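Local atomic coordinates of zinc-type alcohol dehydrogenase-like protein YAHK (Escherichia coli, PDB entry 1UUF), a protein that reduces a wide range of aldehydes to the corresponding alcohols, strongly preferring NADPH to NADH, as a zinc-dependent enzyme that binds two zinc ions per subunit. Residues 40-45 against 151-156; 94-99 against 155-160; 147-152 against 360-365. All coordinates share one frame; numbering follows the deposited sequence.

Contact 1 of 3, residues 40-45 against 151-156; sequences ITRREP and QQIVVH
Arg42 and Arg43 lean on successive residues of strand 152-156, and Arg42 is the one that bonds directly to it. From its CB, which lies 4.2 Å from Val154 CG2, the chain places CG anti to the carbonyl carbon and then bends at chi2 (-57°), so that CD passes Gln152 O and the CA of Ile153. NE then gives its hydrogen to Gln152 O at 2.7 Å. This bond is short but not straight (140° at the hydrogen), and the oxygen lies somewhat out of the guanidinium plane. NH2 adds a weak second bond to the same oxygen. The flat group is sandwiched: Ile153 CG1 sits 3.9 Å above the centre of one face, while Ile40 CD1 covers the opposite face nearer its rim. NH1 binds Leu146 O and NH2 reaches Ser150 OG; an arginine suits the place because its guanidinium carries five N-H bonds spread round its rim.

Arg43 crosses Val154 with its NE 3.8 Å from Val154 CG1, and Val154 O lies over a face of its guanidinium without a hydrogen bond. A water links Arg43 NH2 to His156 N instead, while NH1 is salt-bridged to Asp140 and NE to Asp49. Branched Val154 meets the loop with both methyls: CG1 lies 4.0 Å from Pro45 CA and CG2 3.5 Å from Arg43 O.

The loop, running between strands 36-39 and 49-58, thus lies over strand 152-156, which pairs antiparallel with strand 49-58 in the mixed sheet.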
loop_
_atom_site.group_PDB
_atom_site.type_symbol
_atom_site.label_atom_id
_atom_site.label_comp_id
_atom_site.label_asym_id
_atom_site.label_seq_id
_atom_site.Cartn_x
_atom_site.Cartn_y
_atom_site.Cartn_z
ATOM N N ILE A 40 18.552 39.231 1.777
ATOM C CA ILE A 40 18.532 38.302 2.895
ATOM C C ILE A 40 19.953 38.110 3.387
ATOM O O ILE A 40 20.904 38.600 2.774
ATOM C CB ILE A 40 17.958 36.924 2.485
ATOM C CG1 ILE A 40 18.830 36.296 1.395
ATOM C CG2 ILE A 40 16.527 37.084 2.003
ATOM C CD1 ILE A 40 18.454 34.862 1.058
ATOM N N THR A 41 20.105 37.401 4.498
ATOM C CA THR A 41 21.431 37.146 5.033
ATOM C C THR A 41 21.661 35.644 5.115
ATOM O O THR A 41 20.711 34.861 5.115
ATOM C CB THR A 41 21.604 37.756 6.443
ATOM O OG1 THR A 41 20.735 37.089 7.364
ATOM C CG2 THR A 41 21.269 39.245 6.421
ATOM N N ARG A 42 22.930 35.260 5.160
ATOM C CA ARG A 42 23.335 33.863 5.267
ATOM C C ARG A 42 24.334 33.775 6.408
ATOM O O ARG A 42 25.097 34.712 6.641
ATOM C CB ARG A 42 24.015 33.386 3.982
ATOM C CG ARG A 42 23.099 33.272 2.777
ATOM C CD ARG A 42 21.945 32.339 3.059
ATOM N NE ARG A 42 21.186 32.030 1.852
ATOM C CZ ARG A 42 20.060 31.329 1.849
ATOM N NH1 ARG A 42 19.565 30.873 2.994
ATOM N NH2 ARG A 42 19.436 31.076 0.705
ATOM N N ARG A 43 24.333 32.653 7.117
ATOM C CA ARG A 43 25.265 32.469 8.218
ATOM C C ARG A 43 26.671 32.330 7.655
ATOM O O ARG A 43 26.850 31.990 6.484
ATOM C CB ARG A 43 24.915 31.209 9.022
ATOM C CG ARG A 43 25.087 29.888 8.259
ATOM C CD ARG A 43 25.080 28.701 9.225
ATOM N NE ARG A 43 25.297 27.415 8.563
ATOM C CZ ARG A 43 24.347 26.714 7.950
ATOM N NH1 ARG A 43 23.101 27.167 7.912
ATOM N NH2 ARG A 43 24.643 25.553 7.377
ATOM N N GLU A 44 27.671 32.621 8.478
ATOM C CA GLU A 44 29.052 32.464 8.050
ATOM C C GLU A 44 29.279 30.961 8.095
ATOM O O GLU A 44 28.788 30.285 8.999
ATOM C CB GLU A 44 30.007 33.166 9.018
ATOM C CG GLU A 44 29.925 34.682 8.981
ATOM C CD GLU A 44 30.292 35.243 7.622
ATOM O OE1 GLU A 44 31.408 34.949 7.138
ATOM O OE2 GLU A 44 29.467 35.981 7.037
ATOM N N PRO A 45 30.006 30.414 7.114
ATOM C CA PRO A 45 30.276 28.975 7.072
ATOM C C PRO A 45 30.925 28.432 8.343
ATOM O O PRO A 45 31.958 28.936 8.787
ATOM C CB PRO A 45 31.189 28.836 5.858
ATOM C CG PRO A 45 30.710 29.933 4.960
ATOM C CD PRO A 45 30.546 31.083 5.917
ATOM N N GLN A 151 21.164 34.280 -4.311
ATOM C CA GLN A 151 22.511 34.225 -4.869
ATOM C C GLN A 151 23.441 33.223 -4.200
ATOM O O GLN A 151 24.340 32.685 -4.847
ATOM C CB GLN A 151 23.173 35.601 -4.797
ATOM C CG GLN A 151 22.470 36.698 -5.560
ATOM C CD GLN A 151 23.224 38.010 -5.470
ATOM O OE1 GLN A 151 23.478 38.519 -4.377
ATOM N NE2 GLN A 151 23.596 38.557 -6.619
ATOM N N GLN A 152 23.242 32.995 -2.904
ATOM C CA GLN A 152 24.089 32.080 -2.145
ATOM C C GLN A 152 23.317 31.316 -1.077
ATOM O O GLN A 152 22.241 31.727 -0.654
ATOM C CB GLN A 152 25.224 32.855 -1.459
ATOM C CG GLN A 152 26.271 33.437 -2.400
ATOM C CD GLN A 152 27.323 34.268 -1.676
ATOM O OE1 GLN A 152 28.324 34.673 -2.270
ATOM N NE2 GLN A 152 27.096 34.534 -0.392
ATOM N N ILE A 153 23.880 30.189 -0.652
ATOM C CA ILE A 153 23.277 29.381 0.399
ATOM C C ILE A 153 24.426 28.671 1.112
ATOM O O ILE A 153 25.458 28.394 0.502
ATOM C CB ILE A 153 22.250 28.360 -0.178
ATOM C CG1 ILE A 153 21.453 27.713 0.964
ATOM C CG2 ILE A 153 22.968 27.303 -1.012
ATOM C CD1 ILE A 153 20.239 26.911 0.496
ATOM N N VAL A 154 24.266 28.425 2.411
ATOM C CA VAL A 154 25.291 27.753 3.203
ATOM C C VAL A 154 24.652 26.506 3.799
ATOM O O VAL A 154 23.653 26.589 4.514
ATOM C CB VAL A 154 25.814 28.672 4.334
ATOM C CG1 VAL A 154 26.872 27.947 5.153
ATOM C CG2 VAL A 154 26.389 29.944 3.735
ATOM N N VAL A 155 25.232 25.348 3.501
ATOM C CA VAL A 155 24.675 24.079 3.953
ATOM C C VAL A 155 25.725 23.130 4.520
ATOM O O VAL A 155 26.854 23.073 4.029
ATOM C CB VAL A 155 23.973 23.360 2.769
ATOM C CG1 VAL A 155 23.269 22.090 3.247
ATOM C CG2 VAL A 155 22.990 24.307 2.094
ATOM N N HIS A 156 25.336 22.392 5.558
ATOM C CA HIS A 156 26.200 21.397 6.195
ATOM C C HIS A 156 26.557 20.416 5.075
ATOM O O HIS A 156 25.672 19.981 4.339
ATOM C CB HIS A 156 25.413 20.699 7.309
ATOM C CG HIS A 156 26.198 19.677 8.072
ATOM N ND1 HIS A 156 26.662 18.512 7.499
ATOM C CD2 HIS A 156 26.577 19.633 9.371
ATOM C CE1 HIS A 156 27.290 17.794 8.413
ATOM N NE2 HIS A 156 27.252 18.451 9.558
HETATM O O HOH W 1 22.692 22.978 6.857
#

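Contact 2 of 3, residues 94-99 against 155-160; sequences QVEKYA and VHERYV
Glu157 and Lys97 cross obliquely, carboxylate to backbone in one direction and amine to backbone in the other. Glu157 CG stands between its backbone N and carbonyl carbon (chi1 72°), and the chain is extended beyond it, carrying the carboxylate to the loop at residues 95-97. There OE2 takes the N-H of Lys97 on its syn lone pair at 2.9 Å. OE1 takes the N-H of Glu96 at 3.2 Å with an almost straight bond (164°), from the syn side but tilted out of the carboxylate plane; the same N-H leans weakly on OE2. A glutamate suits this place because its two oxygens can accept from two successive amides, which fixes the rotation of the group. Val95 slides past in the opposite direction, its CG1 3.2 Å from Glu157 OE2.

The Lys97 chain passes Glu157 OE2 with CB, CG and CD and bends at chi3 (58°); NZ then gives a hydrogen bond of 3.0 Å to Glu157 O and a weak one to Val160 O. Val160 N also binds Glu157 O, from the opposite face of that carbonyl.

Tyr98 lies across Val160. Val160 CG1 stands over one face of the ring, 4.1 Å from its centroid in a CH-pi contact, while Glu157 O is at the ring edge. The phenol OH makes a 2.5 Å bond to Val160 O from above the carbonyl plane. Tyrosine thus supplies both an apolar face and a donor.

The arrangement belongs to the GroES-like domain of zinc-containing alcohol dehydrogenases, joining the loop between strands 84-91 and 103-106 to the 3-10 turn after strand 152-156, where Arg158, salt-bridged to Glu124, lies beside Cys119 of the Cys4 zinc site.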
loop_
_atom_site.group_PDB
_atom_site.type_symbol
_atom_site.label_atom_id
_atom_site.label_comp_id
_atom_site.label_asym_id
_atom_site.label_seq_id
_atom_site.Cartn_x
_atom_site.Cartn_y
_atom_site.Cartn_z
ATOM N N GLN A 94 36.414 21.626 8.633
ATOM C CA GLN A 94 36.132 20.219 8.906
ATOM C C GLN A 94 35.491 19.515 7.713
ATOM O O GLN A 94 35.251 18.309 7.754
ATOM C CB GLN A 94 35.214 20.080 10.126
ATOM C CG GLN A 94 35.846 20.528 11.430
ATOM C CD GLN A 94 37.154 19.818 11.709
ATOM O OE1 GLN A 94 37.205 18.587 11.767
ATOM N NE2 GLN A 94 38.220 20.589 11.884
ATOM N N VAL A 95 35.210 20.269 6.654
ATOM C CA VAL A 95 34.603 19.690 5.460
ATOM C C VAL A 95 35.589 18.757 4.767
ATOM O O VAL A 95 36.737 19.128 4.517
ATOM C CB VAL A 95 34.157 20.788 4.473
ATOM C CG1 VAL A 95 33.753 20.167 3.146
ATOM C CG2 VAL A 95 32.986 21.558 5.064
ATOM N N GLU A 96 35.137 17.548 4.452
ATOM C CA GLU A 96 36.008 16.565 3.811
ATOM C C GLU A 96 35.566 16.166 2.408
ATOM O O GLU A 96 36.362 15.653 1.624
ATOM C CB GLU A 96 36.096 15.310 4.681
ATOM C CG GLU A 96 36.289 15.600 6.158
ATOM C CD GLU A 96 36.581 14.351 6.963
ATOM O OE1 GLU A 96 37.674 13.775 6.785
ATOM O OE2 GLU A 96 35.718 13.945 7.769
ATOM N N LYS A 97 34.298 16.410 2.092
ATOM C CA LYS A 97 33.747 16.043 0.792
ATOM C C LYS A 97 33.961 17.063 -0.321
ATOM O O LYS A 97 34.107 16.689 -1.488
ATOM C CB LYS A 97 32.241 15.790 0.918
ATOM C CG LYS A 97 31.848 14.661 1.858
ATOM C CD LYS A 97 30.353 14.699 2.178
ATOM C CE LYS A 97 29.491 14.599 0.926
ATOM N NZ LYS A 97 28.030 14.653 1.253
ATOM N N TYR A 98 33.978 18.344 0.031
ATOM C CA TYR A 98 34.098 19.391 -0.974
ATOM C C TYR A 98 35.243 20.381 -0.854
ATOM O O TYR A 98 35.848 20.536 0.202
ATOM C CB TYR A 98 32.781 20.166 -1.040
ATOM C CG TYR A 98 31.604 19.258 -1.280
ATOM C CD1 TYR A 98 30.804 18.817 -0.224
ATOM C CD2 TYR A 98 31.350 18.759 -2.555
ATOM C CE1 TYR A 98 29.780 17.889 -0.438
ATOM C CE2 TYR A 98 30.340 17.834 -2.778
ATOM C CZ TYR A 98 29.563 17.401 -1.720
ATOM O OH TYR A 98 28.596 16.450 -1.950
ATOM N N ALA A 99 35.510 21.051 -1.972
ATOM C CA ALA A 99 36.559 22.054 -2.070
ATOM C C ALA A 99 36.092 23.174 -2.999
ATOM O O ALA A 99 35.235 22.965 -3.863
ATOM C CB ALA A 99 37.829 21.424 -2.616
ATOM N N VAL A 155 25.232 25.348 3.501
ATOM C CA VAL A 155 24.675 24.079 3.953
ATOM C C VAL A 155 25.725 23.130 4.520
ATOM O O VAL A 155 26.854 23.073 4.029
ATOM C CB VAL A 155 23.973 23.360 2.769
ATOM C CG1 VAL A 155 23.269 22.090 3.247
ATOM C CG2 VAL A 155 22.990 24.307 2.094
ATOM N N HIS A 156 25.336 22.392 5.558
ATOM C CA HIS A 156 26.200 21.397 6.195
ATOM C C HIS A 156 26.557 20.416 5.075
ATOM O O HIS A 156 25.672 19.981 4.339
ATOM C CB HIS A 156 25.413 20.699 7.309
ATOM C CG HIS A 156 26.198 19.677 8.072
ATOM N ND1 HIS A 156 26.662 18.512 7.499
ATOM C CD2 HIS A 156 26.577 19.633 9.371
ATOM C CE1 HIS A 156 27.290 17.794 8.413
ATOM N NE2 HIS A 156 27.252 18.451 9.558
ATOM N N GLU A 157 27.834 20.058 4.945
ATOM C CA GLU A 157 28.253 19.175 3.854
ATOM C C GLU A 157 27.535 17.835 3.741
ATOM O O GLU A 157 27.524 17.240 2.664
ATOM C CB GLU A 157 29.767 18.926 3.887
ATOM C CG GLU A 157 30.254 18.037 5.012
ATOM C CD GLU A 157 31.637 17.465 4.731
ATOM O OE1 GLU A 157 32.272 16.951 5.674
ATOM O OE2 GLU A 157 32.085 17.519 3.565
ATOM N N ARG A 158 26.934 17.352 4.822
ATOM C CA ARG A 158 26.232 16.072 4.745
ATOM C C ARG A 158 25.048 16.153 3.788
ATOM O O ARG A 158 24.626 15.145 3.214
ATOM C CB ARG A 158 25.732 15.632 6.128
ATOM C CG ARG A 158 24.779 14.427 6.083
ATOM C CD ARG A 158 24.502 13.859 7.468
ATOM N NE ARG A 158 23.562 12.739 7.427
ATOM C CZ ARG A 158 23.358 11.899 8.437
ATOM N NH1 ARG A 158 24.032 12.048 9.572
ATOM N NH2 ARG A 158 22.485 10.907 8.316
ATOM N N TYR A 159 24.526 17.360 3.597
ATOM C CA TYR A 159 23.366 17.542 2.736
ATOM C C TYR A 159 23.659 18.188 1.392
ATOM O O TYR A 159 22.741 18.567 0.665
ATOM C CB TYR A 159 22.304 18.331 3.503
ATOM C CG TYR A 159 22.054 17.735 4.868
ATOM C CD1 TYR A 159 22.856 18.079 5.961
ATOM C CD2 TYR A 159 21.084 16.751 5.049
ATOM C CE1 TYR A 159 22.697 17.448 7.195
ATOM C CE2 TYR A 159 20.919 16.116 6.276
ATOM C CZ TYR A 159 21.728 16.468 7.342
ATOM O OH TYR A 159 21.577 15.823 8.547
ATOM N N VAL A 160 24.939 18.310 1.061
ATOM C CA VAL A 160 25.339 18.892 -0.214
ATOM C C VAL A 160 25.728 17.738 -1.128
ATOM O O VAL A 160 26.444 16.829 -0.709
ATOM C CB VAL A 160 26.543 19.842 -0.045
ATOM C CG1 VAL A 160 27.001 20.360 -1.408
ATOM C CG2 VAL A 160 26.151 21.012 0.854
#

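Contact 3 of 3, residues 147-152 against 360-365; sequences GGYSQQ and FVIDNR
An inverse gamma turn centred on Tyr149, just before strand 152-156, meets the end of strand 359-363 in the mixed sheet to which strands 49-58 and 152-156 of the GroES-like domain also belong. Asn364 and Tyr149 mark the two halves of the meeting, one polar and one apolar, and all the residues that touch here are buried.

On the polar side Asn364 places its CG anti to its own carbonyl carbon (chi1 -66°), and its amide nitrogen ND2 spends its hydrogens on the carbonyls of the residues on either side of Tyr149 in the chain. The bond to Gly148 O is 3.0 Å long, lies close to the amide plane and arrives nearly along the C=O axis. The one to Ser150 O is 2.8 Å, with ND2 above that carbonyl's plane. Asparagine suits the spot because a short side chain ending in an NH2 can bridge two oxygens that the turn brings close together. Ser150 turns its hydroxyl the other way, giving a hydrogen bond from OG to Gly147 O.

On the apolar side Ile362 and Tyr149 cross at about a right angle. The phenol OH is bonded to Tyr348 OH, and weakly to Asp63, while Ile344 of helix 344-352 touches both Tyr149 and Ile362. The Tyr149 side chain also touches Val59 and Pro80 and lies about 6 Å from that of Cys60, a ligand of the catalytic zinc, which places the contact near that site. Isoleucine suits the place because its delta methyl can rest against an aromatic face: CD1 sits over one face of the ring, offset toward the rim, 3.5 Å from Tyr149 CE1 and 3.8 Å from the ring centroid.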
loop_
_atom_site.group_PDB
_atom_site.type_symbol
_atom_site.label_atom_id
_atom_site.label_comp_id
_atom_site.label_asym_id
_atom_site.label_seq_id
_atom_site.Cartn_x
_atom_site.Cartn_y
_atom_site.Cartn_z
ATOM N N GLY A 147 15.178 29.635 0.950
ATOM C CA GLY A 147 15.600 28.795 -0.161
ATOM C C GLY A 147 16.546 29.255 -1.256
ATOM O O GLY A 147 17.301 30.215 -1.109
ATOM N N GLY A 148 16.474 28.538 -2.378
ATOM C CA GLY A 148 17.336 28.788 -3.521
ATOM C C GLY A 148 17.050 29.929 -4.476
ATOM O O GLY A 148 17.798 30.108 -5.438
ATOM N N TYR A 149 15.978 30.684 -4.256
ATOM C CA TYR A 149 15.695 31.830 -5.122
ATOM C C TYR A 149 16.605 32.933 -4.595
ATOM O O TYR A 149 16.146 34.028 -4.261
ATOM C CB TYR A 149 14.246 32.295 -4.984
ATOM C CG TYR A 149 13.183 31.413 -5.594
ATOM C CD1 TYR A 149 13.482 30.161 -6.132
ATOM C CD2 TYR A 149 11.852 31.824 -5.590
ATOM C CE1 TYR A 149 12.466 29.340 -6.648
ATOM C CE2 TYR A 149 10.844 31.023 -6.094
ATOM C CZ TYR A 149 11.151 29.783 -6.619
ATOM O OH TYR A 149 10.123 28.997 -7.081
ATOM N N SER A 150 17.893 32.631 -4.508
ATOM C CA SER A 150 18.866 33.577 -3.984
ATOM C C SER A 150 20.237 33.378 -4.620
ATOM O O SER A 150 20.454 32.420 -5.368
ATOM C CB SER A 150 18.964 33.409 -2.467
ATOM O OG SER A 150 19.260 32.064 -2.134
ATOM N N GLN A 151 21.164 34.280 -4.311
ATOM C CA GLN A 151 22.511 34.225 -4.869
ATOM C C GLN A 151 23.441 33.223 -4.200
ATOM O O GLN A 151 24.340 32.685 -4.847
ATOM C CB GLN A 151 23.173 35.601 -4.797
ATOM C CG GLN A 151 22.470 36.698 -5.560
ATOM C CD GLN A 151 23.224 38.010 -5.470
ATOM O OE1 GLN A 151 23.478 38.519 -4.377
ATOM N NE2 GLN A 151 23.596 38.557 -6.619
ATOM N N GLN A 152 23.242 32.995 -2.904
ATOM C CA GLN A 152 24.089 32.080 -2.145
ATOM C C GLN A 152 23.317 31.316 -1.077
ATOM O O GLN A 152 22.241 31.727 -0.654
ATOM C CB GLN A 152 25.224 32.855 -1.459
ATOM C CG GLN A 152 26.271 33.437 -2.400
ATOM C CD GLN A 152 27.323 34.268 -1.676
ATOM O OE1 GLN A 152 28.324 34.673 -2.270
ATOM N NE2 GLN A 152 27.096 34.534 -0.392
ATOM N N PHE A 360 10.700 24.824 -15.231
ATOM C CA PHE A 360 11.275 26.155 -15.310
ATOM C C PHE A 360 12.516 26.150 -14.431
ATOM O O PHE A 360 12.525 25.531 -13.367
ATOM C CB PHE A 360 10.308 27.219 -14.781
ATOM C CG PHE A 360 9.188 27.551 -15.722
ATOM C CD1 PHE A 360 7.880 27.190 -15.421
ATOM C CD2 PHE A 360 9.441 28.232 -16.906
ATOM C CE1 PHE A 360 6.835 27.503 -16.286
ATOM C CE2 PHE A 360 8.404 28.553 -17.780
ATOM C CZ PHE A 360 7.098 28.187 -17.470
ATOM N N VAL A 361 13.568 26.822 -14.884
ATOM C CA VAL A 361 14.796 26.927 -14.110
ATOM C C VAL A 361 15.247 28.378 -14.125
ATOM O O VAL A 361 15.412 28.982 -15.186
ATOM C CB VAL A 361 15.920 26.030 -14.671
ATOM C CG1 VAL A 361 17.228 26.293 -13.927
ATOM C CG2 VAL A 361 15.535 24.572 -14.503
ATOM N N ILE A 362 15.428 28.934 -12.934
ATOM C CA ILE A 362 15.855 30.316 -12.778
ATOM C C ILE A 362 17.354 30.487 -13.009
ATOM O O ILE A 362 18.166 29.697 -12.526
ATOM C CB ILE A 362 15.535 30.828 -11.356
ATOM C CG1 ILE A 362 14.030 30.755 -11.108
ATOM C CG2 ILE A 362 16.058 32.249 -11.178
ATOM C CD1 ILE A 362 13.665 30.735 -9.637
ATOM N N ASP A 363 17.707 31.521 -13.765
ATOM C CA ASP A 363 19.101 31.853 -14.033
ATOM C C ASP A 363 19.393 32.823 -12.892
ATOM O O ASP A 363 19.107 34.013 -13.005
ATOM C CB ASP A 363 19.214 32.583 -15.373
ATOM C CG ASP A 363 20.649 32.820 -15.794
ATOM O OD1 ASP A 363 21.547 32.826 -14.926
ATOM O OD2 ASP A 363 20.879 33.016 -17.004
ATOM N N ASN A 364 19.940 32.314 -11.792
ATOM C CA ASN A 364 20.200 33.152 -10.626
ATOM C C ASN A 364 21.112 34.347 -10.846
ATOM O O ASN A 364 21.109 35.286 -10.049
ATOM C CB ASN A 364 20.719 32.293 -9.473
ATOM C CG ASN A 364 19.674 31.319 -8.974
ATOM O OD1 ASN A 364 19.185 30.481 -9.733
ATOM N ND2 ASN A 364 19.312 31.431 -7.697
ATOM N N ARG A 365 21.891 34.325 -11.920
ATOM C CA ARG A 365 22.768 35.449 -12.206
ATOM C C ARG A 365 21.914 36.695 -12.458
ATOM O O ARG A 365 22.358 37.822 -12.224
ATOM C CB ARG A 365 23.644 35.131 -13.423
ATOM C CG ARG A 365 24.322 36.333 -14.061
ATOM C CD ARG A 365 23.408 36.990 -15.085
ATOM N NE ARG A 365 23.061 36.067 -16.165
ATOM C CZ ARG A 365 22.204 36.343 -17.142
ATOM N NH1 ARG A 365 21.953 35.442 -18.081
ATOM N NH2 ARG A 365 21.593 37.521 -17.178
#

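All three contacts meet the mixed sheet that includes strands 49-58, 152-156 and 359-363. Contacts 1 and 2 share Val155 and His156, at the far end of strand 152-156, whereas contacts 1 and 3 share Gln151 and Gln152, where the strand begins; their centres lie about 13 Å apart in each case, and those of contacts 2 and 3 about 20 Å. Along the chain, 40-45 and 94-99 come first, then the continuous run 147-160, and last 360-365. The six-stranded parallel sheet follows strand 152-156 and precedes strand 359-363, so contact 3 brings the chain back to the mixed sheet after it. Contact 2 approaches the Cys4 zinc and contact 3 the catalytic one.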